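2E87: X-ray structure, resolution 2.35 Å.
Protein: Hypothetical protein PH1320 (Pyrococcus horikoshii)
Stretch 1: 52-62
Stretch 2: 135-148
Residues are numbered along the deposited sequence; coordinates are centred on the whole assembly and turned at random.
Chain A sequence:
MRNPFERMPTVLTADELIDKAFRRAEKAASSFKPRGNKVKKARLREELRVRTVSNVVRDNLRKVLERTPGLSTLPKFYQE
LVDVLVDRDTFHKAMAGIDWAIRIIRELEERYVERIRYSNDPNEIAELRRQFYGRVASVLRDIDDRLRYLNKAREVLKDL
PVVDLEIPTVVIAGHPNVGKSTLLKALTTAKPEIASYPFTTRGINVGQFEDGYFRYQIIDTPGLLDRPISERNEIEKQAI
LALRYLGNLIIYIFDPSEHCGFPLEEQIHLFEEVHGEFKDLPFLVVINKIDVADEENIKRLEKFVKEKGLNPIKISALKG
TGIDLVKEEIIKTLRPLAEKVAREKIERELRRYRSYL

Stretch 1 52-62: TVSNVVRDNLR
Stretch 2 (135-148) RVASVLRDIDDRLR

Stretch 1 (52-62) is helical throughout, part of a helix that extends beyond it at both ends. Its phi/psi values stay near -65/-43, and backbone hydrogen bonds run from residue i+4 N to residue i O, as in Leu61 N to Val57 O at 3.0 Å. Stretch 2 (135-148) is less regular. A first helix leads up to Ile143, whose phi/psi of -106/9 departs from helical values. Ile143 sits at the N-cap position of a second helix, 144-148, and Leu147 N donates to its O at 2.9 Å.

Helix 52-62 and helix 135-142 run in nearly the same direction, 15° apart, with axes 11.6 Å apart at closest approach. The register is set by Leu61 and Leu147, whose CA atoms lie 9.4 Å apart. At such spacing the backbones do not touch, and side chains fill the gap. No hydrogen bond crosses it. The contact buries 240 Å², summed over both sides, and is wholly apolar.

Val53 points its CA-to-CB bond toward stretch 2 and has chi1 t (168°). Its CG1 lies 3.9 Å from CG1 of Val136, also t (174°). This is methyl-to-methyl packing.

Ser54 points away.

Val57, one turn after Val53, again points toward stretch 2 with chi1 t (168°). Its CG2 is 4.2 Å from Val136 CG1, and its CG1 is 3.9 Å from Leu140 CD2. It thus bridges two residues one turn apart. Leu140 is mt (-65°, 179°).

Arg58 folds back along its own helix, with chi1 m, chi2 t and chi3 p. Its NH1 makes weak hydrogen bonds to Ser54 O (3.4 Å) and Ser54 OG (3.2 Å).

Asn60 is out of reach of stretch 2. With chi1 m and chi2 -89°, its ND2 donates to Val56 O at 2.7 Å.

Leu61, mt (-66°, 173°), is covered most by the other stretch, 55 Å². Its CD1 lies 4.0 Å from Leu140 CD2. Its CD2 lies 3.9 Å from Leu147 CD2 and 4.4 Å from Ile143 CD1. Ile143 has chi1 p (66°) and chi2 t (167°); Leu147 is mt (-66°, 172°). Leu61 therefore contacts residues before and after the break in stretch 2.

The spacing 53, 57, 61 places one apolar side chain per turn on the same helix face. Two charged pairs form within the stretches: Arg62 NH1 makes a long salt bridge to Asp59 OD1 (4.0 Å), and Arg148 NE a hydrogen-bonded one to Asp144 OD1 (2.9 Å).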

# COMPACT_ATOMS: atom_id res chain seq x y z
N THR A 52 -2.46 35.27 -9.15
CA THR A 52 -1.23 34.50 -9.12
C THR A 52 -1.12 33.72 -7.81
O THR A 52 -0.74 32.55 -7.81
CB THR A 52 0.00 35.43 -9.30
OG1 THR A 52 -0.19 36.25 -10.45
CG2 THR A 52 1.28 34.61 -9.49
N VAL A 53 -1.47 34.34 -6.69
CA VAL A 53 -1.41 33.62 -5.42
C VAL A 53 -2.39 32.48 -5.48
O VAL A 53 -2.07 31.36 -5.11
CB VAL A 53 -1.80 34.51 -4.22
CG1 VAL A 53 -2.01 33.63 -2.96
CG2 VAL A 53 -0.70 35.53 -3.98
N SER A 54 -3.58 32.76 -5.97
CA SER A 54 -4.60 31.72 -6.06
C SER A 54 -4.16 30.54 -6.92
O SER A 54 -4.34 29.39 -6.53
CB SER A 54 -5.90 32.30 -6.62
OG SER A 54 -6.91 31.32 -6.62
N ASN A 55 -3.57 30.83 -8.08
CA ASN A 55 -3.13 29.77 -8.97
C ASN A 55 -1.95 28.96 -8.50
O ASN A 55 -1.92 27.75 -8.69
CB ASN A 55 -2.82 30.32 -10.36
CG ASN A 55 -4.03 30.34 -11.23
OD1 ASN A 55 -4.88 31.22 -11.10
ND2 ASN A 55 -4.13 29.35 -12.13
N VAL A 56 -0.98 29.63 -7.91
CA VAL A 56 0.19 28.92 -7.44
C VAL A 56 -0.17 27.98 -6.31
O VAL A 56 0.27 26.84 -6.29
CB VAL A 56 1.27 29.92 -7.00
CG1 VAL A 56 2.38 29.22 -6.25
CG2 VAL A 56 1.84 30.60 -8.23
N VAL A 57 -1.00 28.44 -5.38
CA VAL A 57 -1.41 27.60 -4.27
C VAL A 57 -2.25 26.43 -4.76
O VAL A 57 -1.99 25.27 -4.41
CB VAL A 57 -2.22 28.38 -3.23
CG1 VAL A 57 -2.86 27.42 -2.24
CG2 VAL A 57 -1.33 29.37 -2.51
N ARG A 58 -3.26 26.72 -5.57
CA ARG A 58 -4.14 25.68 -6.06
C ARG A 58 -3.42 24.67 -6.94
O ARG A 58 -3.72 23.49 -6.90
CB ARG A 58 -5.33 26.30 -6.78
CG ARG A 58 -6.35 26.91 -5.80
CD ARG A 58 -7.17 28.02 -6.45
NE ARG A 58 -7.78 27.56 -7.68
CZ ARG A 58 -7.56 28.10 -8.87
NH1 ARG A 58 -6.74 29.14 -8.99
NH2 ARG A 58 -8.14 27.59 -9.93
N ASP A 59 -2.44 25.13 -7.71
CA ASP A 59 -1.71 24.21 -8.56
C ASP A 59 -0.88 23.24 -7.75
O ASP A 59 -0.90 22.04 -8.02
CB ASP A 59 -0.82 24.96 -9.54
CG ASP A 59 -1.62 25.68 -10.62
OD1 ASP A 59 -2.85 25.43 -10.74
OD2 ASP A 59 -1.02 26.48 -11.36
N ASN A 60 -0.15 23.73 -6.75
CA ASN A 60 0.67 22.83 -5.94
C ASN A 60 -0.22 21.86 -5.15
O ASN A 60 0.01 20.64 -5.17
CB ASN A 60 1.60 23.61 -5.00
CG ASN A 60 2.80 24.24 -5.75
OD1 ASN A 60 3.86 23.61 -5.89
ND2 ASN A 60 2.63 25.46 -6.23
N LEU A 61 -1.26 22.37 -4.49
CA LEU A 61 -2.12 21.48 -3.73
C LEU A 61 -2.80 20.43 -4.62
O LEU A 61 -2.81 19.25 -4.29
CB LEU A 61 -3.18 22.27 -2.97
CG LEU A 61 -2.65 23.17 -1.86
CD1 LEU A 61 -3.81 24.00 -1.36
CD2 LEU A 61 -2.02 22.35 -0.71
N ARG A 62 -3.35 20.87 -5.75
CA ARG A 62 -4.03 19.97 -6.67
C ARG A 62 -3.14 18.85 -7.17
O ARG A 62 -3.63 17.76 -7.49
CB ARG A 62 -4.59 20.76 -7.85
CG ARG A 62 -5.52 19.96 -8.73
CD ARG A 62 -6.09 20.83 -9.84
NE ARG A 62 -7.25 21.61 -9.39
CZ ARG A 62 -7.30 22.94 -9.35
NH1 ARG A 62 -6.24 23.65 -9.73
NH2 ARG A 62 -8.41 23.55 -8.95
N ARG A 135 -6.19 35.97 4.26
CA ARG A 135 -7.06 34.80 4.27
C ARG A 135 -6.44 33.57 3.63
O ARG A 135 -6.71 32.45 4.07
CB ARG A 135 -8.40 35.11 3.59
CG ARG A 135 -9.26 36.09 4.38
CD ARG A 135 -10.65 36.15 3.79
NE ARG A 135 -11.39 37.34 4.22
CZ ARG A 135 -11.67 37.64 5.48
NH1 ARG A 135 -11.27 36.84 6.46
NH2 ARG A 135 -12.37 38.74 5.77
N VAL A 136 -5.63 33.75 2.59
CA VAL A 136 -5.01 32.59 1.96
C VAL A 136 -4.04 31.97 2.94
O VAL A 136 -4.03 30.76 3.14
CB VAL A 136 -4.25 32.97 0.66
CG1 VAL A 136 -3.52 31.76 0.12
CG2 VAL A 136 -5.23 33.47 -0.39
N ALA A 137 -3.20 32.81 3.55
CA ALA A 137 -2.24 32.32 4.53
C ALA A 137 -2.96 31.56 5.65
O ALA A 137 -2.49 30.52 6.11
CB ALA A 137 -1.45 33.48 5.10
N SER A 138 -4.10 32.08 6.08
CA SER A 138 -4.88 31.46 7.14
C SER A 138 -5.48 30.11 6.72
O SER A 138 -5.45 29.15 7.50
CB SER A 138 -5.98 32.43 7.58
OG SER A 138 -6.87 31.80 8.48
N VAL A 139 -6.04 30.04 5.52
CA VAL A 139 -6.62 28.78 5.05
C VAL A 139 -5.51 27.73 5.02
O VAL A 139 -5.71 26.61 5.49
CB VAL A 139 -7.24 28.94 3.63
CG1 VAL A 139 -7.64 27.59 3.06
CG2 VAL A 139 -8.47 29.82 3.70
N LEU A 140 -4.33 28.10 4.53
CA LEU A 140 -3.22 27.14 4.46
C LEU A 140 -2.73 26.74 5.84
O LEU A 140 -2.29 25.60 6.05
CB LEU A 140 -2.05 27.71 3.65
CG LEU A 140 -2.35 27.94 2.17
CD1 LEU A 140 -1.13 28.53 1.45
CD2 LEU A 140 -2.78 26.59 1.56
N ARG A 141 -2.76 27.67 6.79
CA ARG A 141 -2.34 27.32 8.14
C ARG A 141 -3.38 26.42 8.78
O ARG A 141 -3.04 25.60 9.62
CB ARG A 141 -2.05 28.56 8.99
CG ARG A 141 -0.79 29.25 8.50
CD ARG A 141 -0.37 30.41 9.36
NE ARG A 141 0.78 31.11 8.77
CZ ARG A 141 0.73 32.36 8.31
NH1 ARG A 141 -0.41 33.05 8.38
NH2 ARG A 141 1.82 32.93 7.80
N ASP A 142 -4.63 26.52 8.34
CA ASP A 142 -5.66 25.65 8.89
C ASP A 142 -5.32 24.18 8.56
O ASP A 142 -5.63 23.28 9.34
CB ASP A 142 -7.04 25.96 8.30
CG ASP A 142 -7.61 27.28 8.78
OD1 ASP A 142 -7.22 27.76 9.86
OD2 ASP A 142 -8.49 27.83 8.07
N ILE A 143 -4.70 23.95 7.39
CA ILE A 143 -4.36 22.58 7.00
C ILE A 143 -2.88 22.20 7.10
O ILE A 143 -2.50 21.12 6.65
CB ILE A 143 -4.81 22.25 5.54
CG1 ILE A 143 -4.02 23.09 4.54
CG2 ILE A 143 -6.30 22.51 5.37
CD1 ILE A 143 -4.18 22.62 3.11
N ASP A 144 -2.06 23.07 7.70
CA ASP A 144 -0.62 22.81 7.82
C ASP A 144 -0.31 21.46 8.49
O ASP A 144 0.55 20.70 8.01
CB ASP A 144 0.07 23.94 8.61
CG ASP A 144 1.60 23.92 8.47
OD1 ASP A 144 2.31 24.06 9.48
OD2 ASP A 144 2.09 23.79 7.33
N ASP A 145 -0.99 21.16 9.60
CA ASP A 145 -0.77 19.88 10.27
C ASP A 145 -1.09 18.74 9.31
O ASP A 145 -0.37 17.74 9.24
CB ASP A 145 -1.63 19.74 11.53
CG ASP A 145 -1.06 20.48 12.74
OD1 ASP A 145 0.13 20.87 12.69
OD2 ASP A 145 -1.81 20.64 13.74
N ARG A 146 -2.19 18.87 8.57
CA ARG A 146 -2.55 17.84 7.59
C ARG A 146 -1.46 17.71 6.51
O ARG A 146 -1.12 16.61 6.10
CB ARG A 146 -3.89 18.16 6.92
CG ARG A 146 -5.12 17.97 7.78
CD ARG A 146 -6.35 18.18 6.89
NE ARG A 146 -7.62 18.28 7.61
CZ ARG A 146 -7.92 19.24 8.47
NH1 ARG A 146 -7.05 20.20 8.75
NH2 ARG A 146 -9.11 19.24 9.05
N LEU A 147 -0.91 18.83 6.05
CA LEU A 147 0.12 18.75 5.03
C LEU A 147 1.36 18.07 5.60
O LEU A 147 1.98 17.23 4.96
CB LEU A 147 0.50 20.14 4.54
CG LEU A 147 -0.57 20.94 3.79
CD1 LEU A 147 -0.03 22.36 3.58
CD2 LEU A 147 -0.92 20.27 2.45
N ARG A 148 1.71 18.45 6.82
CA ARG A 148 2.87 17.88 7.46
C ARG A 148 2.68 16.37 7.64
O ARG A 148 3.58 15.59 7.38
CB ARG A 148 3.12 18.59 8.78
CG ARG A 148 3.75 19.96 8.55
CD ARG A 148 3.70 20.85 9.77
NE ARG A 148 4.39 22.10 9.48
CZ ARG A 148 5.71 22.21 9.38
NH1 ARG A 148 6.48 21.15 9.56
NH2 ARG A 148 6.25 23.37 9.05